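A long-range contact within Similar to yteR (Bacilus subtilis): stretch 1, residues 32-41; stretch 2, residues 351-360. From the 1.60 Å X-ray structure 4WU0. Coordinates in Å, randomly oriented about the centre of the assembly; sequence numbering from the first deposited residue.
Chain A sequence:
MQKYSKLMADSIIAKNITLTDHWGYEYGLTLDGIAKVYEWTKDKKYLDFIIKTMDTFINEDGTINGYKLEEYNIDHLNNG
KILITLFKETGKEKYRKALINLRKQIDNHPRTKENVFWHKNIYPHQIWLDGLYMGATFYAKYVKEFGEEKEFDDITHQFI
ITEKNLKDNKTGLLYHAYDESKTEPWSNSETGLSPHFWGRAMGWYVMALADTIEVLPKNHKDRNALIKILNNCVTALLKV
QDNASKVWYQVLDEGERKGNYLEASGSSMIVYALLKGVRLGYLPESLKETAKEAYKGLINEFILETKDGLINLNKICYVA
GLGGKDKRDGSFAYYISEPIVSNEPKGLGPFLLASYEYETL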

# COMPACT_ATOMS: atom_id res chain seq x y z
N ASP A 32 -0.76 4.06 -10.43
CA ASP A 32 -0.24 5.20 -9.68
C ASP A 32 1.28 5.31 -9.91
O ASP A 32 1.83 6.40 -9.99
CB ASP A 32 -0.55 5.05 -8.18
CG ASP A 32 -2.03 5.27 -7.81
OD1 ASP A 32 -2.73 5.99 -8.55
OD2 ASP A 32 -2.52 4.76 -6.75
N GLY A 33 1.97 4.17 -10.00
CA GLY A 33 3.38 4.16 -10.33
C GLY A 33 3.63 4.62 -11.76
O GLY A 33 4.54 5.40 -12.04
N ILE A 34 2.82 4.14 -12.69
CA ILE A 34 2.95 4.54 -14.09
C ILE A 34 2.67 6.04 -14.24
O ILE A 34 3.25 6.72 -15.07
CB ILE A 34 2.07 3.66 -15.01
CG1 ILE A 34 2.63 2.22 -14.99
CG2 ILE A 34 2.08 4.21 -16.44
CD1 ILE A 34 1.79 1.21 -15.72
N ALA A 35 1.78 6.57 -13.41
CA ALA A 35 1.48 7.99 -13.47
C ALA A 35 2.69 8.85 -13.12
O ALA A 35 2.84 9.95 -13.65
CB ALA A 35 0.30 8.35 -12.59
N LYS A 36 3.58 8.35 -12.26
CA LYS A 36 4.81 9.08 -11.96
C LYS A 36 5.75 9.10 -13.17
O LYS A 36 6.47 10.08 -13.39
CB LYS A 36 5.54 8.49 -10.75
CG LYS A 36 4.74 8.50 -9.45
CD LYS A 36 4.09 9.82 -9.09
CE LYS A 36 5.03 10.79 -8.42
NZ LYS A 36 4.29 11.96 -7.85
N VAL A 37 5.74 8.03 -13.95
CA VAL A 37 6.55 7.97 -15.16
C VAL A 37 6.01 8.96 -16.19
O VAL A 37 6.78 9.65 -16.85
CB VAL A 37 6.61 6.54 -15.71
CG1 VAL A 37 7.35 6.50 -17.03
CG2 VAL A 37 7.27 5.66 -14.68
N TYR A 38 4.68 9.06 -16.30
CA TYR A 38 4.05 10.09 -17.12
C TYR A 38 4.50 11.48 -16.67
O TYR A 38 4.87 12.33 -17.50
CB TYR A 38 2.52 9.98 -17.07
CG TYR A 38 1.86 11.10 -17.82
CD1 TYR A 38 2.13 11.31 -19.17
CD2 TYR A 38 0.98 11.96 -17.19
CE1 TYR A 38 1.53 12.36 -19.86
CE2 TYR A 38 0.38 13.00 -17.87
CZ TYR A 38 0.66 13.20 -19.20
OH TYR A 38 0.02 14.23 -19.86
N GLU A 39 4.49 11.72 -15.37
CA GLU A 39 4.83 13.02 -14.81
C GLU A 39 6.22 13.47 -15.24
O GLU A 39 6.40 14.62 -15.66
CB GLU A 39 4.77 12.95 -13.28
CG GLU A 39 5.14 14.23 -12.53
CD GLU A 39 5.02 14.04 -11.02
OE1 GLU A 39 5.90 14.51 -10.27
OE2 GLU A 39 4.03 13.42 -10.58
N TRP A 40 7.21 12.58 -15.13
CA TRP A 40 8.58 13.02 -15.44
C TRP A 40 8.94 12.92 -16.91
O TRP A 40 9.68 13.76 -17.40
CB TRP A 40 9.63 12.38 -14.55
CG TRP A 40 10.04 10.94 -14.80
CD1 TRP A 40 9.62 9.84 -14.11
CD2 TRP A 40 11.00 10.47 -15.75
NE1 TRP A 40 10.26 8.72 -14.58
CE2 TRP A 40 11.11 9.08 -15.58
CE3 TRP A 40 11.79 11.10 -16.73
CZ2 TRP A 40 11.97 8.30 -16.37
CZ3 TRP A 40 12.64 10.32 -17.50
CH2 TRP A 40 12.72 8.94 -17.32
N THR A 41 8.40 11.94 -17.61
CA THR A 41 8.73 11.79 -19.03
C THR A 41 7.92 12.74 -19.91
O THR A 41 8.36 13.12 -21.00
CB THR A 41 8.47 10.37 -19.56
OG1 THR A 41 7.06 10.08 -19.51
CG2 THR A 41 9.26 9.32 -18.77
N PHE A 351 7.43 -0.98 -6.51
CA PHE A 351 8.75 -0.87 -7.13
C PHE A 351 8.85 0.37 -8.05
O PHE A 351 9.84 1.10 -8.02
CB PHE A 351 9.15 -2.13 -7.90
CG PHE A 351 10.51 -2.01 -8.52
CD1 PHE A 351 11.63 -2.19 -7.76
CD2 PHE A 351 10.65 -1.63 -9.85
CE1 PHE A 351 12.91 -2.02 -8.32
CE2 PHE A 351 11.91 -1.48 -10.40
CZ PHE A 351 13.04 -1.67 -9.61
N LEU A 352 7.82 0.63 -8.84
CA LEU A 352 7.79 1.84 -9.65
C LEU A 352 7.89 3.09 -8.79
O LEU A 352 8.61 4.03 -9.12
CB LEU A 352 6.48 1.91 -10.42
CG LEU A 352 6.30 0.96 -11.59
CD1 LEU A 352 4.83 0.87 -11.98
CD2 LEU A 352 7.14 1.47 -12.76
N LEU A 353 7.12 3.11 -7.70
CA LEU A 353 7.09 4.26 -6.81
C LEU A 353 8.42 4.49 -6.10
O LEU A 353 8.89 5.63 -5.99
CB LEU A 353 5.94 4.13 -5.78
CG LEU A 353 4.55 4.16 -6.41
CD1 LEU A 353 3.48 3.72 -5.40
CD2 LEU A 353 4.22 5.55 -6.93
N ALA A 354 9.02 3.41 -5.61
CA ALA A 354 10.35 3.51 -5.00
C ALA A 354 11.36 4.02 -6.01
O ALA A 354 12.22 4.83 -5.68
CB ALA A 354 10.78 2.14 -4.46
N SER A 355 11.27 3.52 -7.24
CA SER A 355 12.21 3.94 -8.29
C SER A 355 12.07 5.43 -8.57
O SER A 355 13.07 6.13 -8.70
CB SER A 355 11.94 3.17 -9.58
OG SER A 355 12.13 1.78 -9.39
N TYR A 356 10.84 5.91 -8.65
CA TYR A 356 10.62 7.33 -8.89
C TYR A 356 11.26 8.14 -7.76
O TYR A 356 11.93 9.14 -8.03
CB TYR A 356 9.12 7.62 -8.99
CG TYR A 356 8.79 9.09 -9.05
CD1 TYR A 356 8.90 9.80 -10.23
CD2 TYR A 356 8.39 9.77 -7.91
CE1 TYR A 356 8.61 11.15 -10.29
CE2 TYR A 356 8.11 11.14 -7.95
CZ TYR A 356 8.21 11.81 -9.15
OH TYR A 356 7.93 13.16 -9.21
N GLU A 357 11.07 7.72 -6.52
CA GLU A 357 11.62 8.49 -5.39
C GLU A 357 13.14 8.45 -5.38
O GLU A 357 13.79 9.43 -5.07
CB GLU A 357 11.11 7.97 -4.05
CG GLU A 357 9.64 8.26 -3.77
CD GLU A 357 9.35 9.73 -3.45
OE1 GLU A 357 10.26 10.48 -3.03
OE2 GLU A 357 8.17 10.13 -3.61
N TYR A 358 13.71 7.29 -5.69
CA TYR A 358 15.16 7.14 -5.75
C TYR A 358 15.75 8.06 -6.80
O TYR A 358 16.72 8.77 -6.56
CB TYR A 358 15.52 5.70 -6.09
CG TYR A 358 17.01 5.47 -6.23
CD1 TYR A 358 17.78 5.24 -5.12
CD2 TYR A 358 17.61 5.48 -7.47
CE1 TYR A 358 19.14 5.01 -5.24
CE2 TYR A 358 18.96 5.26 -7.60
CZ TYR A 358 19.72 5.02 -6.49
OH TYR A 358 21.09 4.81 -6.59
N GLU A 359 15.14 8.05 -7.98
CA GLU A 359 15.61 8.87 -9.08
C GLU A 359 15.52 10.34 -8.71
O GLU A 359 16.40 11.13 -9.04
CB GLU A 359 14.79 8.57 -10.33
CG GLU A 359 15.04 7.16 -10.87
CD GLU A 359 13.89 6.60 -11.67
OE1 GLU A 359 12.97 7.36 -12.05
OE2 GLU A 359 13.87 5.37 -11.89
N THR A 360 14.46 10.70 -8.00
CA THR A 360 14.25 12.10 -7.64
C THR A 360 15.34 12.54 -6.66
O THR A 360 15.84 13.66 -6.74
CB THR A 360 12.86 12.30 -7.01
OG1 THR A 360 11.86 11.93 -7.96
CG2 THR A 360 12.66 13.74 -6.59

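Two helices more than 300 residues apart in sequence pack side by side here, running in the same general direction with 32° between their axes and a closest approach of 8.3 Å. Three residues carry about half of the contact: Tyr 356, Leu 352 and Lys 36.

Tyr 356 has the largest covered area of any residue in either stretch. Its CA-to-CB bond points toward the first helix, its chi1 is t, and the side chain runs obliquely past the first helix, meeting Lys 36 and, one turn on, Glu 39 and Trp 40. Lys 36 lies over one face of the ring: Lys 36 CE is 3.1 Å from Tyr 356 CE2 and 3.6 Å from the ring centroid, 29° off the normal. This is a CH-pi contact, favoured because the methylene next to a charged amine carries slightly positive hydrogens that suit the electron-rich face. Trp 40 approaches the edge of the same ring, with Trp 40 CD1 3.9 Å from Tyr 356 CD1. At the far end of the side chain, Tyr 356 OH lies 2.7 Å from Glu 39 OE1, in a weak hydrogen bond. Tyrosine thus suits the position by offering both an aromatic surface for packing and a polar tip that reaches the exposed Glu 39.

Lys 36 serves in two ways. Its aliphatic stem packs against the second helix, Lys 36 CG lying 3.9 Å from Leu 353 CD2, while Lys 36 NZ forms a salt bridge with Glu 39 OE2 at 3.1 Å, within its own helix. Glu 39 therefore links the two partners, one carboxylate oxygen meeting the lysine and the other the tyrosine. A lysine suits this place because its methylenes can pack against Leu 353 and the tyrosine ring while its ammonium pairs with Glu 39.

Leu 352 occupies the place where the backbones come nearest: the CA atoms of Gly 33 and Leu 352 are 5.0 Å apart. Glycine makes this approach possible. Gly 33 CA itself packs 3.8 Å from Leu 352 CB, and a CB on Gly 33 would fall 2.7 Å from that same Leu 352 CB, a clash. The CA-to-CB bond of Leu 352 points toward the first helix, and Leu 352 CD1 lies 4.0 Å from Ile 34 CG1, an apolar contact between buried residues. Leu 353 adds to this packing: although its CA-to-CB bond points sideways, its end comes nearer, and Leu 353 CD2 lies 3.8 Å from Gly 33 CA. The contact thus grades from close apolar packing around Gly 33 to aromatic and polar interactions around Tyr 356.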